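Local coordinates for protein YCGM (PDB 1NR9) that is of unknown function but belongs to the mainly beta FAH family and carries a bound magnesium ion, at residues 4-9 and 16-21; 74-79 and 133-138; 101-106 and 189-194; 144-149 and 169-174; 206-211 and 215-220. One frame throughout, in Å; residues are numbered along the deposited sequence.

Contact 1: residues 4-9 and 16-21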
# COMPACT_ATOMS: atom_id res chain seq x y z
N TYR A 4 12.85 1.74 10.88
CA TYR A 4 11.89 2.69 11.44
C TYR A 4 10.91 2.16 12.47
O TYR A 4 10.45 1.03 12.39
CB TYR A 4 11.07 3.34 10.32
CG TYR A 4 10.02 4.27 10.88
CD1 TYR A 4 10.37 5.54 11.35
CD2 TYR A 4 8.69 3.85 11.04
CE1 TYR A 4 9.42 6.37 11.98
CE2 TYR A 4 7.74 4.68 11.67
CZ TYR A 4 8.12 5.93 12.14
OH TYR A 4 7.20 6.74 12.75
N GLN A 5 10.60 3.01 13.44
CA GLN A 5 9.64 2.69 14.48
C GLN A 5 9.08 4.00 15.02
O GLN A 5 9.77 5.01 15.00
CB GLN A 5 10.30 1.88 15.58
CG GLN A 5 10.55 0.47 15.15
CD GLN A 5 11.02 -0.40 16.27
OE1 GLN A 5 12.15 -0.27 16.73
NE2 GLN A 5 10.14 -1.29 16.73
N HIS A 6 7.84 4.00 15.49
CA HIS A 6 7.27 5.24 15.99
C HIS A 6 7.95 5.72 17.27
O HIS A 6 8.30 4.92 18.14
CB HIS A 6 5.77 5.10 16.27
CG HIS A 6 4.94 4.72 15.07
ND1 HIS A 6 5.12 5.29 13.83
CD2 HIS A 6 3.90 3.87 14.95
CE1 HIS A 6 4.21 4.81 13.00
NE2 HIS A 6 3.46 3.94 13.65
N HIS A 7 8.13 7.03 17.37
CA HIS A 7 8.73 7.61 18.56
C HIS A 7 8.26 9.04 18.72
O HIS A 7 7.79 9.66 17.77
CB HIS A 7 10.27 7.56 18.47
CG HIS A 7 10.82 8.15 17.21
ND1 HIS A 7 11.00 7.41 16.06
CD2 HIS A 7 11.22 9.41 16.91
CE1 HIS A 7 11.48 8.19 15.10
NE2 HIS A 7 11.62 9.41 15.60
N ASN A 8 8.35 9.57 19.94
CA ASN A 8 7.97 10.95 20.20
C ASN A 8 9.11 11.84 19.72
O ASN A 8 10.10 11.35 19.17
CB ASN A 8 7.74 11.18 21.69
CG ASN A 8 8.98 10.92 22.51
OD1 ASN A 8 10.10 11.28 22.12
ND2 ASN A 8 8.80 10.31 23.67
N TRP A 9 9.00 13.13 19.94
CA TRP A 9 10.03 14.04 19.49
C TRP A 9 11.39 13.73 20.13
O TRP A 9 12.41 13.69 19.44
CB TRP A 9 9.60 15.47 19.77
CG TRP A 9 10.37 16.46 18.98
CD1 TRP A 9 11.39 17.25 19.42
CD2 TRP A 9 10.22 16.73 17.57
NE1 TRP A 9 11.89 18.00 18.38
CE2 TRP A 9 11.19 17.70 17.23
CE3 TRP A 9 9.37 16.25 16.57
CZ2 TRP A 9 11.33 18.20 15.93
CZ3 TRP A 9 9.51 16.75 15.27
CH2 TRP A 9 10.48 17.71 14.97
N TYR A 16 2.92 1.76 19.53
CA TYR A 16 2.06 1.62 18.37
C TYR A 16 2.83 0.93 17.26
O TYR A 16 3.98 1.26 16.98
CB TYR A 16 1.60 3.00 17.86
CG TYR A 16 0.67 3.74 18.79
CD1 TYR A 16 1.12 4.81 19.57
CD2 TYR A 16 -0.66 3.39 18.88
CE1 TYR A 16 0.26 5.50 20.42
CE2 TYR A 16 -1.53 4.07 19.72
CZ TYR A 16 -1.07 5.12 20.48
OH TYR A 16 -1.96 5.78 21.31
N PRO A 17 2.21 -0.06 16.61
CA PRO A 17 2.86 -0.78 15.52
C PRO A 17 3.07 0.13 14.33
O PRO A 17 2.56 1.25 14.27
CB PRO A 17 1.86 -1.88 15.20
CG PRO A 17 1.23 -2.13 16.50
CD PRO A 17 0.97 -0.74 17.01
N VAL A 18 3.83 -0.38 13.37
CA VAL A 18 4.09 0.33 12.14
C VAL A 18 3.26 -0.47 11.16
O VAL A 18 3.06 -1.67 11.37
CB VAL A 18 5.56 0.26 11.73
CG1 VAL A 18 5.74 0.84 10.34
CG2 VAL A 18 6.42 1.04 12.72
N SER A 19 2.75 0.16 10.12
CA SER A 19 1.95 -0.58 9.16
C SER A 19 1.85 0.16 7.84
O SER A 19 2.66 -0.05 6.94
CB SER A 19 0.56 -0.84 9.71
OG SER A 19 -0.10 -1.83 8.94
N LYS A 20 0.85 1.02 7.71
CA LYS A 20 0.67 1.77 6.48
C LYS A 20 0.55 3.26 6.69
O LYS A 20 0.37 3.75 7.80
CB LYS A 20 -0.56 1.27 5.72
CG LYS A 20 -1.87 1.51 6.44
CD LYS A 20 -3.04 1.20 5.50
CE LYS A 20 -4.38 1.35 6.20
NZ LYS A 20 -4.50 0.37 7.32
N VAL A 21 0.64 3.99 5.58
CA VAL A 21 0.52 5.44 5.60
C VAL A 21 -0.49 5.79 4.50
O VAL A 21 -0.29 5.46 3.33
CB VAL A 21 1.88 6.11 5.29
CG1 VAL A 21 1.82 7.58 5.63
CG2 VAL A 21 2.97 5.42 6.07
O HOH W 1 7.04 1.28 16.13
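The imidazole of His6 has the methyl CG2 of Val18 over one face, and backbone and phenol oxygens at its rim. This is a loop-to-loop contact. Segment 4-9 and most of 16-21 are coil leading into strand 21-24 of the FAH-family fold. The methyl sits almost straight above the ring centre: Val18 CG2 is 4.3 Å from the His6 centroid and 10° off the ring normal, a CH-pi contact. At the edge of the imidazole, Pro17 O lies near the ring plane, 2.9 Å from His6 NE2. NE2 is hydrogen-bonded to Gly187 O, outside the segments. Another part of the rim holds Tyr4 OH, in the plane of the imidazole and hydrogen-bonded to His6 ND1 at 2.8 Å. Atoms at both ring nitrogens therefore limit how the imidazole can turn.

The same valine methyl serves a second ring. Val18 CG2 lies 4.0 Å from Tyr4 CD2, and the two side chains cross at a slant. With chi1 at 172°, CG2 is the branch beside the backbone N of Val18, and this is the branch that faces both aromatic residues. Leu53 of strand 53-55 packs on both Tyr4 and Val18. His6 also touches Val189, so the coil is laid against the sheet.

Toward Tyr16, His6 CD2 comes to 3.8 Å from Tyr16 CB. Backbone to backbone, one water spans the gap: it accepts from His6 N at 2.9 Å and donates to Tyr16 O at 3.2 Å.

Contact 2: residues 74-79 and 133-138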
# COMPACT_ATOMS: atom_id res chain seq x y z
N GLU A 74 4.77 17.63 4.75
CA GLU A 74 3.37 17.44 5.08
C GLU A 74 3.19 17.17 6.58
O GLU A 74 4.11 16.70 7.27
CB GLU A 74 2.78 16.25 4.28
CG GLU A 74 3.00 16.30 2.73
CD GLU A 74 2.11 15.31 1.96
OE1 GLU A 74 1.22 14.69 2.58
OE2 GLU A 74 2.29 15.16 0.72
N LEU A 75 2.00 17.49 7.08
CA LEU A 75 1.65 17.25 8.47
C LEU A 75 1.25 15.77 8.61
O LEU A 75 0.37 15.28 7.89
CB LEU A 75 0.48 18.13 8.90
CG LEU A 75 0.06 17.84 10.35
CD1 LEU A 75 1.19 18.24 11.29
CD2 LEU A 75 -1.21 18.59 10.69
N ALA A 76 1.88 15.08 9.55
CA ALA A 76 1.63 13.66 9.78
C ALA A 76 0.82 13.44 11.04
O ALA A 76 1.20 13.89 12.12
CB ALA A 76 2.94 12.91 9.88
N VAL A 77 -0.29 12.73 10.89
CA VAL A 77 -1.16 12.42 12.01
C VAL A 77 -1.00 10.94 12.31
O VAL A 77 -1.10 10.10 11.41
CB VAL A 77 -2.64 12.73 11.66
CG1 VAL A 77 -3.53 12.54 12.89
CG2 VAL A 77 -2.77 14.14 11.13
N LEU A 78 -0.72 10.63 13.58
CA LEU A 78 -0.53 9.25 14.03
C LEU A 78 -1.81 8.71 14.67
O LEU A 78 -2.22 9.20 15.72
CB LEU A 78 0.60 9.21 15.06
CG LEU A 78 0.75 7.85 15.77
CD1 LEU A 78 1.19 6.81 14.75
CD2 LEU A 78 1.77 7.96 16.91
N ILE A 79 -2.43 7.71 14.04
CA ILE A 79 -3.67 7.13 14.58
C ILE A 79 -3.42 6.25 15.83
O ILE A 79 -2.56 5.37 15.82
CB ILE A 79 -4.42 6.30 13.52
CG1 ILE A 79 -5.16 7.22 12.53
CG2 ILE A 79 -5.48 5.46 14.19
CD1 ILE A 79 -4.30 8.16 11.77
N SER A 133 9.32 12.36 10.96
CA SER A 133 9.88 12.86 12.22
C SER A 133 9.23 12.11 13.38
O SER A 133 8.42 11.20 13.17
CB SER A 133 9.60 14.36 12.37
OG SER A 133 8.22 14.62 12.59
N GLY A 134 9.62 12.47 14.60
CA GLY A 134 9.03 11.85 15.77
C GLY A 134 7.66 12.49 15.92
O GLY A 134 7.35 13.43 15.19
N PHE A 135 6.85 12.00 16.84
CA PHE A 135 5.51 12.55 17.03
C PHE A 135 5.32 13.27 18.34
O PHE A 135 5.94 12.94 19.35
CB PHE A 135 4.46 11.45 16.96
CG PHE A 135 4.21 10.94 15.58
CD1 PHE A 135 4.77 9.74 15.16
CD2 PHE A 135 3.41 11.66 14.69
CE1 PHE A 135 4.54 9.25 13.87
CE2 PHE A 135 3.17 11.19 13.40
CZ PHE A 135 3.74 9.98 12.99
N ILE A 136 4.44 14.26 18.32
CA ILE A 136 4.13 15.03 19.51
C ILE A 136 2.73 14.59 19.93
O ILE A 136 1.77 14.71 19.16
CB ILE A 136 4.16 16.53 19.20
CG1 ILE A 136 5.61 16.97 18.99
CG2 ILE A 136 3.52 17.32 20.31
CD1 ILE A 136 5.72 18.36 18.40
N PRO A 137 2.61 14.05 21.15
CA PRO A 137 1.34 13.58 21.72
C PRO A 137 0.20 14.55 21.46
O PRO A 137 0.38 15.76 21.59
CB PRO A 137 1.66 13.42 23.19
CG PRO A 137 3.10 12.95 23.14
CD PRO A 137 3.71 13.89 22.13
N ALA A 138 -0.96 14.02 21.09
CA ALA A 138 -2.11 14.87 20.79
C ALA A 138 -2.32 15.93 21.86
O ALA A 138 -2.33 17.13 21.57
CB ALA A 138 -3.35 14.03 20.65
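Phe135 carries this contact with Leu78 and Ala76. Its CB points at strand 69-79. Chi1 of -74° sets CG beside the backbone N, and one ring face then turns to Leu78. Phe135 CG is 4.0 Å from Leu78 CB. The two ortho carbons meet Leu78 on this same face. Phe135 CD1 is 3.9 Å from the methyl Leu78 CD2, and Phe135 CD2 is 3.7 Å from Leu78 CB. That CB stands over the middle of the face, 3.7 Å from the Phe135 centroid and 13° off the normal, which makes a CH-pi contact.

The two strands are not neighbours. Strands 69-79 and 130-137 both pair with strand 95-102, in the mixed sheet of this FAH-family fold. The phenyl links two strands that do not pair with each other. Val189 and Tyr4 also pack on it, in a buried setting.

Further out, Phe135 CE2 touches most. Leu78 CB is 3.6 Å from Phe135 CE2, and Ala76 CB is 3.9 Å from it. The backbone carbonyl Ala76 O lies at the ring edge, in plane, also 3.6 Å from Phe135 CE2. At the tip of the ring, Phe135 CZ stays 3.8 Å from Leu78 CB.

Contact 3: residues 101-106 and 189-194. With MG (magnesium ion), chain E.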
# COMPACT_ATOMS: atom_id res chain seq x y z
N ALA A 101 6.45 14.92 7.77
CA ALA A 101 6.95 13.94 6.83
C ALA A 101 7.24 14.54 5.47
O ALA A 101 6.89 15.70 5.18
CB ALA A 101 5.93 12.82 6.68
N LEU A 102 7.90 13.75 4.65
CA LEU A 102 8.20 14.13 3.30
C LEU A 102 7.52 13.06 2.48
O LEU A 102 7.82 11.88 2.62
CB LEU A 102 9.70 14.11 3.03
CG LEU A 102 10.57 15.20 3.65
CD1 LEU A 102 11.95 15.16 3.00
CD2 LEU A 102 9.92 16.56 3.41
N ASP A 103 6.57 13.48 1.66
CA ASP A 103 5.87 12.57 0.79
C ASP A 103 6.77 12.53 -0.44
O ASP A 103 6.51 13.16 -1.45
CB ASP A 103 4.48 13.13 0.47
CG ASP A 103 3.74 12.33 -0.59
OD1 ASP A 103 4.07 11.14 -0.82
OD2 ASP A 103 2.80 12.91 -1.19
N LEU A 104 7.88 11.83 -0.29
CA LEU A 104 8.86 11.68 -1.35
C LEU A 104 8.18 11.02 -2.54
O LEU A 104 7.52 10.00 -2.38
CB LEU A 104 10.00 10.81 -0.86
CG LEU A 104 11.30 11.54 -0.50
CD1 LEU A 104 11.01 12.91 0.06
CD2 LEU A 104 12.07 10.67 0.49
N THR A 105 8.35 11.60 -3.72
CA THR A 105 7.73 11.06 -4.91
C THR A 105 8.59 11.12 -6.16
O THR A 105 9.37 12.06 -6.35
CB THR A 105 6.37 11.76 -5.19
OG1 THR A 105 6.19 11.92 -6.60
CG2 THR A 105 6.30 13.11 -4.51
N LEU A 106 8.47 10.09 -7.00
CA LEU A 106 9.21 10.02 -8.27
C LEU A 106 8.34 10.66 -9.37
O LEU A 106 7.61 9.95 -10.09
CB LEU A 106 9.49 8.56 -8.62
CG LEU A 106 10.51 7.82 -7.74
CD1 LEU A 106 10.62 6.36 -8.18
CD2 LEU A 106 11.88 8.49 -7.86
N VAL A 189 -0.18 5.89 9.99
CA VAL A 189 0.09 7.30 9.88
C VAL A 189 -0.71 7.87 8.72
O VAL A 189 -1.02 7.16 7.76
CB VAL A 189 1.59 7.54 9.64
CG1 VAL A 189 1.86 9.02 9.33
CG2 VAL A 189 2.38 7.10 10.88
N VAL A 190 -1.06 9.15 8.81
CA VAL A 190 -1.83 9.83 7.77
C VAL A 190 -1.14 11.13 7.30
O VAL A 190 -0.90 12.03 8.10
CB VAL A 190 -3.23 10.21 8.29
CG1 VAL A 190 -3.98 11.00 7.24
CG2 VAL A 190 -3.99 8.96 8.68
N LEU A 191 -0.80 11.21 6.01
CA LEU A 191 -0.17 12.41 5.47
C LEU A 191 -1.29 13.31 4.97
O LEU A 191 -2.13 12.88 4.19
CB LEU A 191 0.78 12.08 4.31
CG LEU A 191 2.01 11.24 4.65
CD1 LEU A 191 3.05 11.41 3.52
CD2 LEU A 191 2.58 11.68 5.99
N THR A 192 -1.29 14.57 5.39
CA THR A 192 -2.37 15.46 5.00
C THR A 192 -2.16 16.42 3.83
O THR A 192 -2.84 17.43 3.75
CB THR A 192 -2.81 16.29 6.21
OG1 THR A 192 -1.72 17.11 6.65
CG2 THR A 192 -3.21 15.37 7.34
N GLY A 193 -1.25 16.12 2.91
CA GLY A 193 -1.06 17.01 1.78
C GLY A 193 0.12 17.93 1.93
O GLY A 193 0.69 18.03 3.01
N THR A 194 0.49 18.62 0.86
CA THR A 194 1.63 19.52 0.94
C THR A 194 1.32 20.90 0.39
O THR A 194 0.47 21.05 -0.48
CB THR A 194 2.85 18.97 0.15
OG1 THR A 194 4.02 19.72 0.48
CG2 THR A 194 2.61 19.09 -1.35
MG MG E . 1.00 14.37 -2.03
O HOH W 2 0.68 13.52 0.33
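Leu191 packs its two methyls onto two residues of segment 101-106. Leu191 CD2 meets Ala101 CB at 3.6 Å. Leu191 CD1 meets Asp103 CB at 3.8 Å. Chi1 of -65° places CG beside the backbone N of Leu191, and from there one methyl goes to each residue. This is the tight, apolar part of the contact. It is wholly buried, and Val21 and Cys23 of strand 21-24 also pack on Leu191.

Strands 95-102 and 189-191 do not pair with each other. Each pairs antiparallel with strand 69-79, so they flank it in the mixed sheet of the FAH-family fold. Leu191 spans the width of that middle strand, and Glu74 on it touches the leucine. Just past the end of strand 95-102 the chain bends in an inverse gamma turn centred on Asp103. A weak bond of 2.9 Å from Leu104 N to Leu102 O closes it.

Beyond CB, Asp103 leaves Leu191 for the polar, watered side. Its CB faces the leucine, but its carboxylate serves a metal. With chi1 at 172°, CG lies anti to the backbone N, and Asp103 OD2 binds the magnesium ion at 2.5 Å. Water 2 is a further ligand, with its O 2.5 Å from the magnesium ion, and Glu72 completes the ligands seen in the model. The carboxylate is also held by lysines: Lys48 makes a salt bridge to Asp103 OD1, and Lys124 NZ is hydrogen-bonded to Asp103 OD2.

Contact 4: residues 144-149 and 169-174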
# COMPACT_ATOMS: atom_id res chain seq x y z
N ASP A 144 -2.84 24.93 17.34
CA ASP A 144 -3.94 24.34 16.59
C ASP A 144 -3.45 23.58 15.36
O ASP A 144 -3.06 24.18 14.35
CB ASP A 144 -4.94 25.43 16.17
CG ASP A 144 -6.02 24.91 15.23
OD1 ASP A 144 -6.30 23.69 15.25
OD2 ASP A 144 -6.59 25.74 14.49
N PRO A 145 -3.48 22.25 15.43
CA PRO A 145 -3.03 21.45 14.29
C PRO A 145 -3.60 22.01 13.00
O PRO A 145 -2.89 22.16 12.01
CB PRO A 145 -3.58 20.07 14.61
CG PRO A 145 -3.50 20.03 16.10
CD PRO A 145 -4.01 21.39 16.51
N GLN A 146 -4.88 22.37 13.02
CA GLN A 146 -5.52 22.88 11.82
C GLN A 146 -4.99 24.24 11.39
O GLN A 146 -5.35 24.76 10.33
CB GLN A 146 -7.03 22.98 12.00
CG GLN A 146 -7.76 23.11 10.68
CD GLN A 146 -7.50 21.93 9.76
OE1 GLN A 146 -7.97 20.81 10.02
NE2 GLN A 146 -6.73 22.15 8.70
N ASN A 147 -4.13 24.81 12.23
CA ASN A 147 -3.53 26.10 11.93
C ASN A 147 -2.07 26.10 12.37
O ASN A 147 -1.63 26.93 13.17
CB ASN A 147 -4.30 27.22 12.62
CG ASN A 147 -3.85 28.60 12.18
OD1 ASN A 147 -3.61 28.84 10.99
ND2 ASN A 147 -3.74 29.51 13.13
N THR A 148 -1.33 25.14 11.81
CA THR A 148 0.08 24.94 12.09
C THR A 148 0.95 25.28 10.88
O THR A 148 0.54 25.11 9.73
CB THR A 148 0.33 23.47 12.52
OG1 THR A 148 -0.06 23.31 13.89
CG2 THR A 148 1.79 23.08 12.36
N THR A 149 2.15 25.78 11.18
CA THR A 149 3.13 26.18 10.18
C THR A 149 3.96 25.03 9.64
O THR A 149 4.50 24.23 10.41
CB THR A 149 4.07 27.25 10.79
OG1 THR A 149 3.53 28.55 10.50
CG2 THR A 149 5.49 27.14 10.24
N HIS A 169 -9.48 19.88 2.52
CA HIS A 169 -10.21 18.96 3.41
C HIS A 169 -9.43 18.99 4.72
O HIS A 169 -8.26 18.62 4.76
CB HIS A 169 -10.21 17.56 2.83
CG HIS A 169 -10.71 17.49 1.42
ND1 HIS A 169 -12.05 17.37 1.11
CD2 HIS A 169 -10.06 17.59 0.24
CE1 HIS A 169 -12.20 17.40 -0.20
NE2 HIS A 169 -11.00 17.54 -0.75
N LYS A 170 -10.07 19.45 5.79
CA LYS A 170 -9.41 19.54 7.08
C LYS A 170 -8.93 18.17 7.57
O LYS A 170 -9.22 17.14 6.96
CB LYS A 170 -10.37 20.19 8.09
CG LYS A 170 -10.99 21.48 7.55
CD LYS A 170 -9.91 22.50 7.19
CE LYS A 170 -10.46 23.69 6.40
NZ LYS A 170 -10.94 23.30 5.04
N ILE A 171 -8.20 18.15 8.68
CA ILE A 171 -7.67 16.91 9.22
C ILE A 171 -8.68 15.87 9.66
O ILE A 171 -8.65 14.76 9.16
CB ILE A 171 -6.69 17.17 10.37
CG1 ILE A 171 -5.54 18.06 9.88
CG2 ILE A 171 -6.16 15.84 10.92
CD1 ILE A 171 -4.52 18.39 10.96
N VAL A 172 -9.57 16.19 10.61
CA VAL A 172 -10.52 15.15 11.02
C VAL A 172 -11.49 14.74 9.90
O VAL A 172 -11.88 13.57 9.81
CB VAL A 172 -11.33 15.53 12.30
CG1 VAL A 172 -10.42 16.16 13.33
CG2 VAL A 172 -12.48 16.42 11.94
N PRO A 173 -11.90 15.68 9.03
CA PRO A 173 -12.83 15.26 7.97
C PRO A 173 -12.15 14.28 7.01
O PRO A 173 -12.71 13.23 6.66
CB PRO A 173 -13.19 16.57 7.27
CG PRO A 173 -13.02 17.60 8.33
CD PRO A 173 -11.74 17.14 9.02
N LEU A 174 -10.94 14.64 6.58
CA LEU A 174 -10.17 13.82 5.65
C LEU A 174 -10.00 12.41 6.22
O LEU A 174 -10.31 11.43 5.55
CB LEU A 174 -8.81 14.46 5.38
CG LEU A 174 -7.88 13.83 4.33
CD1 LEU A 174 -8.59 13.72 2.98
CD2 LEU A 174 -6.63 14.69 4.20
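Gln146 OE1 receives the backbone N-H of Ile171 at 3.0 Å. The bond is nearly straight, 170° at the hydrogen. The donor lies in the carbonyl plane, on a lone pair of OE1. Lys170 holds the N-cap position of helix 171-178, so Ile171 is its first residue. Its N-H comes too early in the helix to find a carbonyl there. A glutamine from the loop before strand 149-154 supplies the acceptor.

The side chain of Gln146 turns at chi2, 60°, to bring the amide round to the helix end. It crosses Lys170 at about a right angle, and the flank of the lysine lies against the amide: Lys170 CD is 3.5 Å from Gln146 NE2. The ammonium group goes elsewhere, to Ile168 O and Met167 O. NE2 of the amide is hydrogen-bonded to Thr164 O. Both ends of the amide are thus held, which supports its modelled orientation.

Beside this polar point is a small apolar one, with Pro145 CB 4.1 Å from Ile171 CD1. Ile171 also packs on Leu75 and Val77 of strand 69-79. An Asx turn shapes the loop, as Gln146 N donates to Asp144 OD1 at 3.0 Å from well above the carboxylate plane.

The helix dipole probably polarises the Gln146 amide, drawing negative charge toward OE1, which would strengthen this link between loop and helix.

Contact 5: residues 206-211 and 215-220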
# COMPACT_ATOMS: atom_id res chain seq x y z
N GLU A 206 21.15 19.40 1.71
CA GLU A 206 20.87 19.38 3.13
C GLU A 206 19.51 20.05 3.17
O GLU A 206 19.29 21.03 2.46
CB GLU A 206 21.88 20.20 3.92
CG GLU A 206 21.60 20.22 5.42
CD GLU A 206 22.82 20.60 6.27
OE1 GLU A 206 23.40 21.67 6.03
OE2 GLU A 206 23.18 19.82 7.18
N LEU A 207 18.59 19.51 3.96
CA LEU A 207 17.26 20.09 4.07
C LEU A 207 16.77 20.12 5.50
O LEU A 207 17.02 19.19 6.26
CB LEU A 207 16.25 19.32 3.22
CG LEU A 207 16.16 17.81 3.43
CD1 LEU A 207 14.72 17.40 3.68
CD2 LEU A 207 16.70 17.11 2.19
N THR A 208 16.09 21.19 5.86
CA THR A 208 15.56 21.30 7.21
C THR A 208 14.03 21.45 7.10
O THR A 208 13.52 22.32 6.40
CB THR A 208 16.24 22.46 7.99
OG1 THR A 208 15.63 23.70 7.65
CG2 THR A 208 17.70 22.55 7.63
N VAL A 209 13.30 20.55 7.76
CA VAL A 209 11.84 20.55 7.74
C VAL A 209 11.36 21.20 9.03
O VAL A 209 12.03 21.11 10.06
CB VAL A 209 11.30 19.10 7.66
CG1 VAL A 209 11.75 18.31 8.87
CG2 VAL A 209 9.79 19.11 7.59
N THR A 210 10.20 21.86 8.98
CA THR A 210 9.70 22.54 10.17
C THR A 210 8.20 22.60 10.29
O THR A 210 7.50 22.89 9.32
CB THR A 210 10.21 23.98 10.22
OG1 THR A 210 11.59 23.97 10.58
CG2 THR A 210 9.42 24.79 11.23
N PHE A 211 7.69 22.36 11.50
CA PHE A 211 6.27 22.46 11.73
C PHE A 211 6.05 22.98 13.14
O PHE A 211 6.59 22.44 14.11
CB PHE A 211 5.56 21.11 11.47
CG PHE A 211 5.55 20.16 12.64
CD1 PHE A 211 4.41 20.03 13.43
CD2 PHE A 211 6.66 19.39 12.95
CE1 PHE A 211 4.38 19.14 14.52
CE2 PHE A 211 6.64 18.50 14.03
CZ PHE A 211 5.50 18.37 14.81
N SER A 215 11.89 21.82 14.49
CA SER A 215 12.72 21.64 13.31
C SER A 215 13.70 20.49 13.43
O SER A 215 14.14 20.13 14.52
CB SER A 215 13.51 22.91 13.01
OG SER A 215 12.64 24.00 12.80
N LEU A 216 14.03 19.94 12.27
CA LEU A 216 14.97 18.85 12.14
C LEU A 216 15.72 19.14 10.87
O LEU A 216 15.14 19.65 9.90
CB LEU A 216 14.27 17.51 11.97
CG LEU A 216 13.68 16.82 13.19
CD1 LEU A 216 13.25 15.42 12.78
CD2 LEU A 216 14.71 16.78 14.32
N THR A 217 17.01 18.84 10.87
CA THR A 217 17.80 19.06 9.68
C THR A 217 18.50 17.75 9.35
O THR A 217 19.12 17.13 10.21
CB THR A 217 18.84 20.17 9.90
OG1 THR A 217 18.15 21.39 10.23
CG2 THR A 217 19.67 20.39 8.64
N THR A 218 18.34 17.30 8.10
CA THR A 218 18.99 16.08 7.66
C THR A 218 19.65 16.37 6.29
O THR A 218 19.76 17.53 5.89
CB THR A 218 17.98 14.93 7.56
OG1 THR A 218 18.68 13.68 7.58
CG2 THR A 218 17.15 15.04 6.29
N ARG A 219 20.11 15.33 5.60
CA ARG A 219 20.77 15.49 4.31
C ARG A 219 20.47 14.28 3.45
O ARG A 219 20.08 13.23 3.95
CB ARG A 219 22.28 15.63 4.51
CG ARG A 219 22.92 14.41 5.15
CD ARG A 219 24.37 14.68 5.53
NE ARG A 219 24.93 13.61 6.36
CZ ARG A 219 25.36 12.43 5.91
NH1 ARG A 219 25.30 12.16 4.61
NH2 ARG A 219 25.84 11.53 6.76
N VAL A 220 20.64 14.43 2.14
CA VAL A 220 20.40 13.34 1.20
C VAL A 220 21.73 12.67 0.90
O VAL A 220 22.75 13.34 0.77
CB VAL A 220 19.82 13.86 -0.12
CG1 VAL A 220 19.41 12.69 -1.00
CG2 VAL A 220 18.65 14.79 0.15
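Chi1 of 53° puts Leu207 CG between the backbone N and the carbonyl carbon. From there Leu207 CD2 reaches Val220 CG2 at 3.7 Å. Leu207 CG runs alongside Thr218 CG2 at 4.1 Å, with both side chains pointing the same way.

The two strands form a beta hairpin, 206-211 with 214-219, on the edge of a four-stranded antiparallel sheet. Their directions differ by 157°. Leu207 with Thr218 and Val209 with Leu216 are the hydrogen-bonded pairs. Thr218 N gives to Leu207 O at 2.9 Å, and Leu207 N to Thr218 O at 3.0 Å. Val209 N donates to Leu216 O at 3.0 Å, and Leu216 N returns to Val209 O at 3.2 Å. Between these two pairs lies the non-hydrogen-bonded pair Thr208 with Thr217. Two more of that kind, Glu206 with Arg219 and Thr210 with Ser215, flank them.

The faces differ in character. Leu207 and Val209 turn to strand 95-102, and Val209 CG1 lies 4.1 Å from Leu216 CB beside it. Glu206, Thr208, Thr210, Ser215, Thr217 and Arg219 line the more polar face. There Thr208 OG1 is hydrogen-bonded to Ser153 OG of the next strand. Thr210 and Ser215 share this face as a pair, and their hydroxyls come together; the modelled bond between them is very short and therefore doubtful. The aliphatic part of Glu206 runs obliquely past Thr217, with Glu206 CG 3.8 Å from Thr217 CG2.

Contacts 2 and 3 are the buried ones, and both lie in the mixed sheet. Both depend on strand 69-79, directly in contact 2 and as the middle strand in contact 3. Contact 2 is apolar around one ring. Contact 3 adds a magnesium site. Contacts 1 and 4 are partly buried and fix coil to the fold, contact 1 with a histidine and a water, contact 4 with an amide at a helix start. That helix start lies against the strand used by contact 2. Contact 5 alone is strand pairing. It is partly exposed, yet Leu207 touches Leu102 of contact 3, and Phe211 meets Ile136 and Trp9 from contacts 2 and 1.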